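Local structure of regulator of G-protein signaling 16 (Mus musculus, 3C7L) at residues L52-F57 against S106-A111; H72-Y77 against E94-N99; A33-F38 against E46-W51. The protein speeds GTP hydrolysis by G protein alpha subunits through its RGS domain, driving them into the inactive GDP-bound form and damping receptor signalling. All coordinates share one frame; numbering follows the deposited sequence.

Contact 1 (L52-F57 against S106-A111); sequences LACEEF and SCFDVA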
ATOM      1  N   LEU A  52       0.768   1.894   3.150  1.00  7.38           N
ATOM      2  CA  LEU A  52       1.028   2.670   4.362  1.00  9.12           C
ATOM      3  C   LEU A  52       1.552   1.790   5.503  1.00  9.00           C
ATOM      4  O   LEU A  52       2.375   2.231   6.306  1.00  7.10           O
ATOM      5  CB  LEU A  52      -0.244   3.385   4.818  1.00 11.16           C
ATOM      6  CG  LEU A  52      -0.827   4.464   3.901  1.00 12.10           C
ATOM      7  CD1 LEU A  52      -2.236   4.781   4.352  1.00 13.21           C
ATOM      8  CD2 LEU A  52       0.035   5.715   3.935  1.00 10.41           C
ATOM      9  N   ALA A  53       1.075   0.552   5.575  1.00  8.03           N
ATOM     10  CA  ALA A  53       1.515  -0.365   6.624  1.00  9.40           C
ATOM     11  C   ALA A  53       2.979  -0.736   6.422  1.00 10.51           C
ATOM     12  O   ALA A  53       3.711  -0.942   7.391  1.00  9.54           O
ATOM     13  CB  ALA A  53       0.650  -1.620   6.624  1.00 10.94           C
ATOM     14  N   CYS A  54       3.400  -0.819   5.162  1.00  8.58           N
ATOM     15  CA  CYS A  54       4.783  -1.147   4.834  1.00 10.92           C
ATOM     16  C   CYS A  54       5.701   0.001   5.236  1.00 12.03           C
ATOM     17  O   CYS A  54       6.822  -0.220   5.690  1.00 12.35           O
ATOM     18  CB  CYS A  54       4.939  -1.405   3.334  1.00 11.13           C
ATOM     19  SG  CYS A  54       4.206  -2.948   2.750  1.00  9.90           S
ATOM     20  N   GLU A  55       5.220   1.228   5.056  1.00 11.08           N
ATOM     21  CA  GLU A  55       5.981   2.421   5.402  1.00 12.53           C
ATOM     22  C   GLU A  55       6.259   2.526   6.897  1.00 13.24           C
ATOM     23  O   GLU A  55       7.347   2.931   7.305  1.00 14.04           O
ATOM     24  CB  GLU A  55       5.241   3.674   4.935  1.00 12.97           C
ATOM     25  CG  GLU A  55       5.259   3.878   3.439  1.00 11.77           C
ATOM     26  CD  GLU A  55       6.663   3.957   2.877  1.00 13.64           C
ATOM     27  OE1 GLU A  55       7.167   2.933   2.377  1.00 13.20           O
ATOM     28  OE2 GLU A  55       7.274   5.039   2.956  1.00 14.54           O
ATOM     29  N   GLU A  56       5.280   2.174   7.720  1.00 14.24           N
ATOM     30  CA  GLU A  56       5.495   2.247   9.153  1.00 15.03           C
ATOM     31  C   GLU A  56       6.362   1.065   9.615  1.00 14.69           C
ATOM     32  O   GLU A  56       7.140   1.188  10.563  1.00 13.73           O
ATOM     33  CB  GLU A  56       4.155   2.275   9.902  1.00 19.67           C
ATOM     34  CG  GLU A  56       3.303   1.033   9.739  1.00 26.46           C
ATOM     35  CD  GLU A  56       2.088   1.029  10.660  1.00 31.66           C
ATOM     36  OE1 GLU A  56       2.255   1.355  11.856  1.00 34.24           O
ATOM     37  OE2 GLU A  56       0.975   0.690  10.193  1.00 33.90           O
ATOM     38  N   PHE A  57       6.245  -0.067   8.927  1.00 14.18           N
ATOM     39  CA  PHE A  57       7.021  -1.262   9.258  1.00 13.75           C
ATOM     40  C   PHE A  57       8.529  -1.032   9.177  1.00 14.46           C
ATOM     41  O   PHE A  57       9.282  -1.495  10.033  1.00 14.30           O
ATOM     42  CB  PHE A  57       6.642  -2.410   8.313  1.00 14.07           C
ATOM     43  CG  PHE A  57       7.530  -3.626   8.432  1.00 12.62           C
ATOM     44  CD1 PHE A  57       7.465  -4.450   9.552  1.00 13.25           C
ATOM     45  CD2 PHE A  57       8.432  -3.945   7.419  1.00 15.14           C
ATOM     46  CE1 PHE A  57       8.282  -5.574   9.663  1.00 10.30           C
ATOM     47  CE2 PHE A  57       9.256  -5.069   7.520  1.00 13.46           C
ATOM     48  CZ  PHE A  57       9.180  -5.885   8.644  1.00 12.21           C
ATOM     49  N   SER A 106      13.661  -5.869   3.787  1.00 15.45           N
ATOM     50  CA  SER A 106      13.041  -5.531   2.510  1.00 12.99           C
ATOM     51  C   SER A 106      12.026  -6.614   2.159  1.00 12.91           C
ATOM     52  O   SER A 106      11.636  -6.773   1.008  1.00 10.89           O
ATOM     53  CB  SER A 106      14.108  -5.421   1.417  1.00 11.39           C
ATOM     54  OG  SER A 106      14.758  -6.662   1.208  1.00 10.68           O
ATOM     55  N   CYS A 107      11.606  -7.344   3.189  1.00 12.25           N
ATOM     56  CA  CYS A 107      10.652  -8.438   3.082  1.00 12.48           C
ATOM     57  C   CYS A 107       9.467  -8.174   2.151  1.00 10.15           C
ATOM     58  O   CYS A 107       9.123  -9.008   1.310  1.00  8.09           O
ATOM     59  CB  CYS A 107      10.135  -8.780   4.484  1.00 17.36           C
ATOM     60  SG  CYS A 107       8.912 -10.076   4.523  1.00 26.54           S
ATOM     61  N   PHE A 108       8.857  -7.006   2.299  1.00  6.58           N
ATOM     62  CA  PHE A 108       7.685  -6.640   1.508  1.00  8.00           C
ATOM     63  C   PHE A 108       7.931  -5.767   0.273  1.00  8.45           C
ATOM     64  O   PHE A 108       6.977  -5.370  -0.397  1.00  8.21           O
ATOM     65  CB  PHE A 108       6.679  -5.929   2.413  1.00  7.62           C
ATOM     66  CG  PHE A 108       6.249  -6.742   3.602  1.00  8.88           C
ATOM     67  CD1 PHE A 108       5.442  -7.859   3.442  1.00  7.42           C
ATOM     68  CD2 PHE A 108       6.643  -6.379   4.889  1.00  9.55           C
ATOM     69  CE1 PHE A 108       5.030  -8.600   4.543  1.00  7.09           C
ATOM     70  CE2 PHE A 108       6.236  -7.113   5.995  1.00  9.44           C
ATOM     71  CZ  PHE A 108       5.428  -8.226   5.823  1.00  5.93           C
ATOM     72  N   ASP A 109       9.190  -5.468  -0.035  1.00  8.75           N
ATOM     73  CA  ASP A 109       9.517  -4.617  -1.182  1.00  8.69           C
ATOM     74  C   ASP A 109       8.828  -4.946  -2.506  1.00  8.44           C
ATOM     75  O   ASP A 109       8.217  -4.070  -3.127  1.00  8.33           O
ATOM     76  CB  ASP A 109      11.031  -4.590  -1.401  1.00  7.33           C
ATOM     77  CG  ASP A 109      11.735  -3.631  -0.468  1.00  9.24           C
ATOM     78  OD1 ASP A 109      11.215  -3.382   0.644  1.00  5.36           O
ATOM     79  OD2 ASP A 109      12.820  -3.136  -0.841  1.00  6.53           O
ATOM     80  N   VAL A 110       8.916  -6.192  -2.950  1.00 10.70           N
ATOM     81  CA  VAL A 110       8.299  -6.549  -4.218  1.00 10.61           C
ATOM     82  C   VAL A 110       6.779  -6.406  -4.155  1.00  9.26           C
ATOM     83  O   VAL A 110       6.168  -5.868  -5.076  1.00  9.27           O
ATOM     84  CB  VAL A 110       8.688  -7.981  -4.643  1.00 10.12           C
ATOM     85  CG1 VAL A 110       8.089  -8.304  -5.996  1.00 11.32           C
ATOM     86  CG2 VAL A 110      10.205  -8.097  -4.715  1.00 13.02           C
ATOM     87  N   ALA A 111       6.177  -6.871  -3.064  1.00  9.53           N
ATOM     88  CA  ALA A 111       4.728  -6.771  -2.895  1.00  7.50           C
ATOM     89  C   ALA A 111       4.279  -5.312  -2.876  1.00  8.51           C
ATOM     90  O   ALA A 111       3.299  -4.957  -3.527  1.00  9.17           O
ATOM     91  CB  ALA A 111       4.296  -7.459  -1.604  1.00  8.38           C
TER
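Phe-108 carries this contact and meets both Cys-54 and Phe-57 of the helix that ends at residue 57. The second segment starts as a type I beta turn from Ser-106 to Asp-109, closed by Asp-109 N bonding to Ser-106 O at 3.0 Å. Within the turn, Cys-107 stays just short of the facing helix. Its SG lies 4.0 Å above the plane of the Phe-108 ring, over the ring centre, and so covers one face. Phe-108 comes next. Its CB touches Cys-54 SG at 3.9 Å. The same sulfur lies 5.2 Å from the centroid of the Phe-108 ring and meets it obliquely, as a Cys sulfur-aromatic contact. CG of Phe-108 is anti to its own carbonyl carbon (chi1 -57°), which turns the ring edge toward Phe-57. There the CD2-CE2 edge of Phe-108 points at one face of the Phe-57 ring, near the rim. This is a T-shaped pair, with centroids 5.3 Å apart and planes at 78°. Phe-108 CD2 comes within 3.9 Å of Phe-57 CE2. Asp-109 lies on helix 109-128, and its OD1 forms a salt bridge with Lys-58, just past the end of helix 45-57. All three touching residues are buried, and their contact is wholly apolar. Thus the turn before helix 109-128 is fastened against the C-terminal end of helix 45-57 inside the RGS domain. Helix 63-78 adds Ile-73 against both phenylalanines, and helix 90-101 brings Thr-96 against Phe-108.

Contact 2 (H72-Y77 against E94-N99); sequences HIFDEY and ELTKTN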
ATOM      1  N   HIS A  72       1.836  -9.891  11.152  1.00 14.60           N
ATOM      2  CA  HIS A  72       0.501  -9.309  11.073  1.00 14.00           C
ATOM      3  C   HIS A  72       0.253  -8.777   9.662  1.00 12.35           C
ATOM      4  O   HIS A  72      -0.823  -8.968   9.103  1.00 11.59           O
ATOM      5  CB  HIS A  72       0.336  -8.173  12.089  1.00 16.14           C
ATOM      6  CG  HIS A  72      -0.879  -7.326  11.854  1.00 21.25           C
ATOM      7  ND1 HIS A  72      -2.163  -7.810  11.988  1.00 22.73           N
ATOM      8  CD2 HIS A  72      -1.005  -6.038  11.455  1.00 22.54           C
ATOM      9  CE1 HIS A  72      -3.026  -6.858  11.681  1.00 23.73           C
ATOM     10  NE2 HIS A  72      -2.349  -5.772  11.353  1.00 25.10           N
ATOM     11  N   ILE A  73       1.252  -8.111   9.088  1.00 10.91           N
ATOM     12  CA  ILE A  73       1.122  -7.570   7.737  1.00  8.66           C
ATOM     13  C   ILE A  73       0.929  -8.701   6.726  1.00  8.61           C
ATOM     14  O   ILE A  73       0.084  -8.615   5.833  1.00  7.99           O
ATOM     15  CB  ILE A  73       2.368  -6.728   7.361  1.00  9.14           C
ATOM     16  CG1 ILE A  73       2.355  -5.420   8.160  1.00  8.32           C
ATOM     17  CG2 ILE A  73       2.397  -6.455   5.854  1.00  8.15           C
ATOM     18  CD1 ILE A  73       3.576  -4.530   7.933  1.00  6.75           C
ATOM     19  N   PHE A  74       1.703  -9.768   6.881  1.00  8.83           N
ATOM     20  CA  PHE A  74       1.601 -10.921   5.988  1.00 10.19           C
ATOM     21  C   PHE A  74       0.215 -11.581   6.104  1.00  9.71           C
ATOM     22  O   PHE A  74      -0.432 -11.876   5.104  1.00 10.42           O
ATOM     23  CB  PHE A  74       2.681 -11.947   6.338  1.00 11.41           C
ATOM     24  CG  PHE A  74       2.703 -13.140   5.428  1.00 11.98           C
ATOM     25  CD1 PHE A  74       3.364 -13.089   4.208  1.00 13.02           C
ATOM     26  CD2 PHE A  74       2.044 -14.311   5.785  1.00 12.68           C
ATOM     27  CE1 PHE A  74       3.370 -14.189   3.352  1.00 13.11           C
ATOM     28  CE2 PHE A  74       2.043 -15.417   4.938  1.00 12.22           C
ATOM     29  CZ  PHE A  74       2.707 -15.355   3.719  1.00 12.66           C
ATOM     30  N   ASP A  75      -0.235 -11.801   7.333  1.00  9.66           N
ATOM     31  CA  ASP A  75      -1.529 -12.438   7.570  1.00 10.67           C
ATOM     32  C   ASP A  75      -2.709 -11.570   7.171  1.00 10.46           C
ATOM     33  O   ASP A  75      -3.754 -12.077   6.776  1.00 10.85           O
ATOM     34  CB  ASP A  75      -1.687 -12.820   9.045  1.00 11.61           C
ATOM     35  CG  ASP A  75      -0.752 -13.937   9.464  1.00 13.66           C
ATOM     36  OD1 ASP A  75      -0.196 -14.621   8.575  1.00 12.89           O
ATOM     37  OD2 ASP A  75      -0.587 -14.136  10.689  1.00 14.75           O
ATOM     38  N   GLU A  76      -2.547 -10.261   7.280  1.00  8.96           N
ATOM     39  CA  GLU A  76      -3.638  -9.366   6.937  1.00 10.00           C
ATOM     40  C   GLU A  76      -3.739  -9.014   5.457  1.00  8.29           C
ATOM     41  O   GLU A  76      -4.841  -8.924   4.921  1.00  9.04           O
ATOM     42  CB  GLU A  76      -3.546  -8.075   7.765  1.00 12.06           C
ATOM     43  CG  GLU A  76      -4.531  -7.009   7.323  1.00 17.63           C
ATOM     44  CD  GLU A  76      -4.789  -5.958   8.382  1.00 23.61           C
ATOM     45  OE1 GLU A  76      -3.818  -5.438   8.972  1.00 23.07           O
ATOM     46  OE2 GLU A  76      -5.976  -5.645   8.613  1.00 26.66           O
ATOM     47  N   TYR A  77      -2.599  -8.831   4.794  1.00  9.14           N
ATOM     48  CA  TYR A  77      -2.602  -8.433   3.387  1.00 10.31           C
ATOM     49  C   TYR A  77      -2.000  -9.367   2.337  1.00  9.66           C
ATOM     50  O   TYR A  77      -2.378  -9.289   1.168  1.00  9.66           O
ATOM     51  CB  TYR A  77      -1.890  -7.084   3.221  1.00  9.80           C
ATOM     52  CG  TYR A  77      -2.384  -5.966   4.108  1.00  9.57           C
ATOM     53  CD1 TYR A  77      -1.753  -5.683   5.315  1.00 11.67           C
ATOM     54  CD2 TYR A  77      -3.457  -5.165   3.718  1.00  9.84           C
ATOM     55  CE1 TYR A  77      -2.171  -4.624   6.114  1.00 12.94           C
ATOM     56  CE2 TYR A  77      -3.888  -4.102   4.511  1.00 12.52           C
ATOM     57  CZ  TYR A  77      -3.236  -3.836   5.706  1.00 13.12           C
ATOM     58  OH  TYR A  77      -3.637  -2.778   6.484  1.00 16.04           O
ATOM     59  N   GLU A  94       4.812 -15.967  -2.720  1.00 17.36           N
ATOM     60  CA  GLU A  94       5.780 -16.987  -2.324  1.00 17.38           C
ATOM     61  C   GLU A  94       7.098 -16.330  -1.920  1.00 15.35           C
ATOM     62  O   GLU A  94       7.734 -16.732  -0.945  1.00 13.71           O
ATOM     63  CB  GLU A  94       5.999 -17.959  -3.492  1.00 19.70           C
ATOM     64  CG  GLU A  94       6.928 -19.124  -3.196  1.00 25.11           C
ATOM     65  CD  GLU A  94       6.517 -19.894  -1.964  1.00 27.08           C
ATOM     66  OE1 GLU A  94       5.318 -20.214  -1.833  1.00 29.57           O
ATOM     67  OE2 GLU A  94       7.396 -20.183  -1.127  1.00 29.84           O
ATOM     68  N   LEU A  95       7.494 -15.314  -2.680  1.00 14.02           N
ATOM     69  CA  LEU A  95       8.721 -14.572  -2.412  1.00 13.39           C
ATOM     70  C   LEU A  95       8.632 -13.907  -1.038  1.00 12.94           C
ATOM     71  O   LEU A  95       9.563 -13.971  -0.238  1.00 12.99           O
ATOM     72  CB  LEU A  95       8.930 -13.493  -3.481  1.00 13.89           C
ATOM     73  CG  LEU A  95      10.119 -12.561  -3.226  1.00 15.12           C
ATOM     74  CD1 LEU A  95      11.384 -13.281  -3.615  1.00 16.78           C
ATOM     75  CD2 LEU A  95       9.989 -11.274  -4.023  1.00 14.19           C
ATOM     76  N   THR A  96       7.497 -13.270  -0.772  1.00 11.28           N
ATOM     77  CA  THR A  96       7.296 -12.586   0.497  1.00 11.66           C
ATOM     78  C   THR A  96       7.363 -13.570   1.662  1.00 12.03           C
ATOM     79  O   THR A  96       7.970 -13.281   2.686  1.00 10.89           O
ATOM     80  CB  THR A  96       5.943 -11.840   0.500  1.00 10.26           C
ATOM     81  OG1 THR A  96       5.899 -10.942  -0.619  1.00  6.75           O
ATOM     82  CG2 THR A  96       5.768 -11.047   1.785  1.00  8.25           C
ATOM     83  N   LYS A  97       6.747 -14.736   1.499  1.00 14.91           N
ATOM     84  CA  LYS A  97       6.766 -15.758   2.545  1.00 16.46           C
ATOM     85  C   LYS A  97       8.204 -16.220   2.788  1.00 16.42           C
ATOM     86  O   LYS A  97       8.623 -16.390   3.932  1.00 18.50           O
ATOM     87  CB  LYS A  97       5.904 -16.954   2.133  1.00 19.62           C
ATOM     88  CG  LYS A  97       5.890 -18.086   3.151  1.00 24.35           C
ATOM     89  CD  LYS A  97       5.141 -19.301   2.615  1.00 27.79           C
ATOM     90  CE  LYS A  97       5.082 -20.419   3.649  1.00 28.90           C
ATOM     91  NZ  LYS A  97       4.347 -21.624   3.145  1.00 30.29           N
ATOM     92  N   THR A  98       8.951 -16.421   1.704  1.00 15.46           N
ATOM     93  CA  THR A  98      10.345 -16.853   1.784  1.00 13.74           C
ATOM     94  C   THR A  98      11.168 -15.802   2.518  1.00 14.26           C
ATOM     95  O   THR A  98      12.020 -16.130   3.344  1.00 14.00           O
ATOM     96  CB  THR A  98      10.943 -17.063   0.377  1.00 16.02           C
ATOM     97  OG1 THR A  98      10.268 -18.149  -0.268  1.00 17.17           O
ATOM     98  CG2 THR A  98      12.438 -17.370   0.460  1.00 14.63           C
ATOM     99  N   ASN A  99      10.914 -14.536   2.208  1.00 13.22           N
ATOM    100  CA  ASN A  99      11.623 -13.445   2.858  1.00 14.95           C
ATOM    101  C   ASN A  99      11.243 -13.402   4.330  1.00 15.87           C
ATOM    102  O   ASN A  99      12.054 -13.065   5.183  1.00 17.98           O
ATOM    103  CB  ASN A  99      11.265 -12.109   2.207  1.00 12.85           C
ATOM    104  CG  ASN A  99      11.753 -12.009   0.776  1.00  9.52           C
ATOM    105  OD1 ASN A  99      12.617 -12.773   0.351  1.00 10.59           O
ATOM    106  ND2 ASN A  99      11.214 -11.048   0.033  1.00  9.86           N
TER
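Phe-74 reaches from helix 63-78 to Thr-96 and Lys-97 of helix 90-101, joining two helices of the all-helical RGS domain. The side chain leaves its backbone with CB directed at the facing helix. CG stands anti to the backbone N (chi1 -177°), which sends the ring toward helix 90-101. The first ring atom to meet a partner is CD1, which touches the methyl CG2 of Thr-96 at 4.0 Å. That methyl sits at the ring edge, close to its plane. CE1 goes further and meets the backbone of Lys-97, with CA at 3.8 Å. CZ, at the tip, rests on Lys-97 CB at 3.9 Å. Lys-97 CA meets the ring at a slant. The lysine chain is fully extended beyond CG and carries the ammonium away from the ring, so only the base of this exposed residue joins the packing. Thr-96 divides its two branches. The methyl serves the aromatic ring, while OG1 bonds to Thr-92 O in the preceding turn of its own helix. Across the helices the contact is apolar, and it is partly open to solvent. On the outer side of helix 90-101, Glu-94 O accepts two bonds, from Thr-98 N at 2.9 Å and from Thr-98 OG1 at 3.0 Å, and the hydroxyl lies above the carbonyl plane of Glu-94.

Contact 3 (A33-F38 against E46-W51); sequences AAFHAF and ENLEFW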
ATOM      1  N   ALA A  33      -6.771  10.807   2.635  1.00  7.67           N
ATOM      2  CA  ALA A  33      -8.171  10.623   3.017  1.00  8.08           C
ATOM      3  C   ALA A  33      -9.077  10.594   1.793  1.00  8.10           C
ATOM      4  O   ALA A  33      -9.964   9.748   1.685  1.00  6.69           O
ATOM      5  CB  ALA A  33      -8.615  11.735   3.970  1.00  8.29           C
ATOM      6  N   ALA A  34      -8.848  11.520   0.868  1.00  8.13           N
ATOM      7  CA  ALA A  34      -9.655  11.591  -0.346  1.00  8.17           C
ATOM      8  C   ALA A  34      -9.442  10.361  -1.225  1.00  8.03           C
ATOM      9  O   ALA A  34     -10.401   9.777  -1.745  1.00  6.61           O
ATOM     10  CB  ALA A  34      -9.309  12.854  -1.126  1.00  7.54           C
ATOM     11  N   PHE A  35      -8.181   9.970  -1.389  1.00  8.24           N
ATOM     12  CA  PHE A  35      -7.860   8.817  -2.218  1.00  7.39           C
ATOM     13  C   PHE A  35      -8.380   7.521  -1.587  1.00  6.99           C
ATOM     14  O   PHE A  35      -8.832   6.630  -2.295  1.00  8.10           O
ATOM     15  CB  PHE A  35      -6.344   8.734  -2.459  1.00  5.81           C
ATOM     16  CG  PHE A  35      -5.942   7.701  -3.483  1.00  5.36           C
ATOM     17  CD1 PHE A  35      -6.617   7.606  -4.698  1.00  7.06           C
ATOM     18  CD2 PHE A  35      -4.878   6.835  -3.241  1.00  5.77           C
ATOM     19  CE1 PHE A  35      -6.236   6.659  -5.662  1.00  8.14           C
ATOM     20  CE2 PHE A  35      -4.485   5.887  -4.194  1.00  7.83           C
ATOM     21  CZ  PHE A  35      -5.164   5.798  -5.407  1.00  6.47           C
ATOM     22  N   HIS A  36      -8.325   7.422  -0.262  1.00  8.16           N
ATOM     23  CA  HIS A  36      -8.804   6.221   0.418  1.00  7.63           C
ATOM     24  C   HIS A  36     -10.295   6.036   0.145  1.00  8.23           C
ATOM     25  O   HIS A  36     -10.746   4.937  -0.171  1.00  5.24           O
ATOM     26  CB  HIS A  36      -8.542   6.312   1.932  1.00  7.78           C
ATOM     27  CG  HIS A  36      -8.863   5.052   2.679  1.00  8.35           C
ATOM     28  ND1 HIS A  36     -10.111   4.792   3.202  1.00  9.90           N
ATOM     29  CD2 HIS A  36      -8.111   3.959   2.946  1.00  9.25           C
ATOM     30  CE1 HIS A  36     -10.115   3.591   3.757  1.00  8.64           C
ATOM     31  NE2 HIS A  36      -8.913   3.065   3.614  1.00  7.81           N
ATOM     32  N   ALA A  37     -11.054   7.123   0.248  1.00 10.05           N
ATOM     33  CA  ALA A  37     -12.491   7.068   0.006  1.00  7.89           C
ATOM     34  C   ALA A  37     -12.784   6.687  -1.441  1.00  8.51           C
ATOM     35  O   ALA A  37     -13.709   5.914  -1.708  1.00  8.67           O
ATOM     36  CB  ALA A  37     -13.123   8.405   0.336  1.00  9.52           C
ATOM     37  N   PHE A  38     -11.996   7.222  -2.373  1.00  6.12           N
ATOM     38  CA  PHE A  38     -12.181   6.912  -3.786  1.00  7.84           C
ATOM     39  C   PHE A  38     -11.981   5.411  -3.997  1.00  7.36           C
ATOM     40  O   PHE A  38     -12.776   4.755  -4.673  1.00  7.08           O
ATOM     41  CB  PHE A  38     -11.177   7.698  -4.639  1.00  7.66           C
ATOM     42  CG  PHE A  38     -11.292   7.432  -6.116  1.00  7.55           C
ATOM     43  CD1 PHE A  38     -12.313   8.012  -6.866  1.00  9.35           C
ATOM     44  CD2 PHE A  38     -10.384   6.589  -6.756  1.00  7.09           C
ATOM     45  CE1 PHE A  38     -12.428   7.754  -8.239  1.00  7.67           C
ATOM     46  CE2 PHE A  38     -10.492   6.326  -8.128  1.00  8.51           C
ATOM     47  CZ  PHE A  38     -11.515   6.911  -8.866  1.00  9.93           C
ATOM     48  N   GLU A  46      -7.571  -1.573   0.157  1.00  8.07           N
ATOM     49  CA  GLU A  46      -6.572  -2.422   0.797  1.00  9.82           C
ATOM     50  C   GLU A  46      -5.189  -2.160   0.200  1.00  8.15           C
ATOM     51  O   GLU A  46      -4.181  -2.346   0.872  1.00  8.24           O
ATOM     52  CB  GLU A  46      -6.915  -3.904   0.625  1.00 10.19           C
ATOM     53  CG  GLU A  46      -6.852  -4.391  -0.810  1.00 12.87           C
ATOM     54  CD  GLU A  46      -8.198  -4.340  -1.511  1.00 16.98           C
ATOM     55  OE1 GLU A  46      -9.060  -3.524  -1.108  1.00 17.06           O
ATOM     56  OE2 GLU A  46      -8.385  -5.114  -2.477  1.00 18.81           O
ATOM     57  N   ASN A  47      -5.142  -1.740  -1.062  1.00  5.92           N
ATOM     58  CA  ASN A  47      -3.859  -1.455  -1.707  1.00  7.64           C
ATOM     59  C   ASN A  47      -3.156  -0.310  -0.987  1.00  6.70           C
ATOM     60  O   ASN A  47      -1.945  -0.361  -0.733  1.00  4.19           O
ATOM     61  CB  ASN A  47      -4.053  -1.084  -3.184  1.00  7.31           C
ATOM     62  CG  ASN A  47      -4.536  -2.254  -4.017  1.00 11.18           C
ATOM     63  OD1 ASN A  47      -4.212  -3.410  -3.728  1.00  9.49           O
ATOM     64  ND2 ASN A  47      -5.298  -1.962  -5.071  1.00  9.77           N
ATOM     65  N   LEU A  48      -3.922   0.729  -0.666  1.00  7.54           N
ATOM     66  CA  LEU A  48      -3.379   1.891   0.024  1.00  7.29           C
ATOM     67  C   LEU A  48      -3.052   1.580   1.485  1.00  7.53           C
ATOM     68  O   LEU A  48      -2.038   2.032   2.006  1.00  8.12           O
ATOM     69  CB  LEU A  48      -4.378   3.055  -0.048  1.00  7.16           C
ATOM     70  CG  LEU A  48      -4.016   4.321   0.736  1.00  7.54           C
ATOM     71  CD1 LEU A  48      -2.680   4.875   0.254  1.00  6.34           C
ATOM     72  CD2 LEU A  48      -5.117   5.350   0.560  1.00  6.04           C
ATOM     73  N   GLU A  49      -3.914   0.811   2.147  1.00  7.01           N
ATOM     74  CA  GLU A  49      -3.690   0.459   3.546  1.00  7.79           C
ATOM     75  C   GLU A  49      -2.423  -0.373   3.685  1.00  7.56           C
ATOM     76  O   GLU A  49      -1.647  -0.195   4.624  1.00  4.92           O
ATOM     77  CB  GLU A  49      -4.906  -0.303   4.093  1.00  8.24           C
ATOM     78  CG  GLU A  49      -6.149   0.577   4.136  1.00 10.10           C
ATOM     79  CD  GLU A  49      -7.418  -0.156   4.528  1.00 12.32           C
ATOM     80  OE1 GLU A  49      -7.411  -1.407   4.608  1.00  9.55           O
ATOM     81  OE2 GLU A  49      -8.432   0.537   4.745  1.00 11.21           O
ATOM     82  N   PHE A  50      -2.211  -1.275   2.735  1.00  6.18           N
ATOM     83  CA  PHE A  50      -1.031  -2.126   2.738  1.00  7.23           C
ATOM     84  C   PHE A  50       0.232  -1.294   2.527  1.00  6.05           C
ATOM     85  O   PHE A  50       1.226  -1.480   3.230  1.00  6.13           O
ATOM     86  CB  PHE A  50      -1.146  -3.188   1.639  1.00  8.13           C
ATOM     87  CG  PHE A  50       0.123  -3.954   1.398  1.00  7.09           C
ATOM     88  CD1 PHE A  50       0.733  -4.662   2.428  1.00  7.99           C
ATOM     89  CD2 PHE A  50       0.711  -3.967   0.139  1.00  6.57           C
ATOM     90  CE1 PHE A  50       1.912  -5.371   2.206  1.00  8.13           C
ATOM     91  CE2 PHE A  50       1.881  -4.667  -0.092  1.00  6.42           C
ATOM     92  CZ  PHE A  50       2.487  -5.373   0.943  1.00  9.87           C
ATOM     93  N   TRP A  51       0.191  -0.380   1.559  1.00  5.50           N
ATOM     94  CA  TRP A  51       1.346   0.466   1.269  1.00  5.81           C
ATOM     95  C   TRP A  51       1.740   1.249   2.518  1.00  6.98           C
ATOM     96  O   TRP A  51       2.902   1.260   2.909  1.00  8.90           O
ATOM     97  CB  TRP A  51       1.025   1.435   0.123  1.00  5.81           C
ATOM     98  CG  TRP A  51       2.225   2.179  -0.410  1.00  6.55           C
ATOM     99  CD1 TRP A  51       3.041   1.791  -1.430  1.00  8.40           C
ATOM    100  CD2 TRP A  51       2.747   3.426   0.068  1.00  6.51           C
ATOM    101  NE1 TRP A  51       4.040   2.719  -1.621  1.00  7.60           N
ATOM    102  CE2 TRP A  51       3.883   3.731  -0.712  1.00  6.99           C
ATOM    103  CE3 TRP A  51       2.365   4.315   1.086  1.00  8.55           C
ATOM    104  CZ2 TRP A  51       4.643   4.891  -0.512  1.00  8.22           C
ATOM    105  CZ3 TRP A  51       3.120   5.471   1.284  1.00  7.98           C
ATOM    106  CH2 TRP A  51       4.245   5.745   0.488  1.00  9.02           C
TER
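The helical segments 33-38 and 46-51 run roughly antiparallel, their axes 9.8 Å apart at closest approach and at 138° to each other, with His-36 and Leu-48 nearest in backbone. Leu-48 points at the facing helix, and its CD2 methyl does the touching. It sits against His-36 CA and CB, at 3.8 Å from CB, and lies near the plane of the imidazole at its edge. The same methyl meets Phe-35 CD2 at 4.1 Å, obliquely to that ring. Next to this apolar patch is a polar bond. His-36 NE2 donates to Glu-49 OE2 at 2.8 Å, nearly straight, with an N-H...O angle of 168°. OE2 lies in the imidazole plane, while NE2 reaches it on the anti side, tilted out of the carboxylate plane. Ring and carboxylate planes are close to parallel. Both side chains start off to the side and bend inward. Glu-49 does so with CG beside its backbone N (chi1 -65°) and an extended chain beyond. A negative carboxylate so close would be expected to favour a protonated imidazole. With the imidazole of His-36 cut back to an alanine, Glu-49 OE2 is likely to lose its donor and the carboxylate to be less firmly fixed. The other oxygen, OE1, has a long, weak ion pair with Lys-84, and Tyr-77 of helix 63-78 also touches Glu-49. Phe-35 meets the ring of Phe-127. This is antiparallel helix packing, an apolar seam flanked by a His-carboxylate hydrogen bond, joining helices 29-40 and 45-57 of the RGS fold.

In the fold
Contacts 1 and 3 both use helix 45-57, at its C-terminal end and nearer its start, and their centres lie about 15 Å apart. Contact 2 is nested in the chain loop closed by contact 1. Those two meet directly: Val-110 packs on Leu-95, and Cys-107 O probably accepts a hydrogen bond from Asn-99 ND2. Contact 1 is buried and apolar, with paired aromatic rings and a sulfur. Contact 2 is also apolar but reaches the surface at Lys-97. Contact 3 is partly buried and alone bonds its segments through polar groups. Phe-50 ties it to contact 2, packing on Ile-73 and Tyr-77.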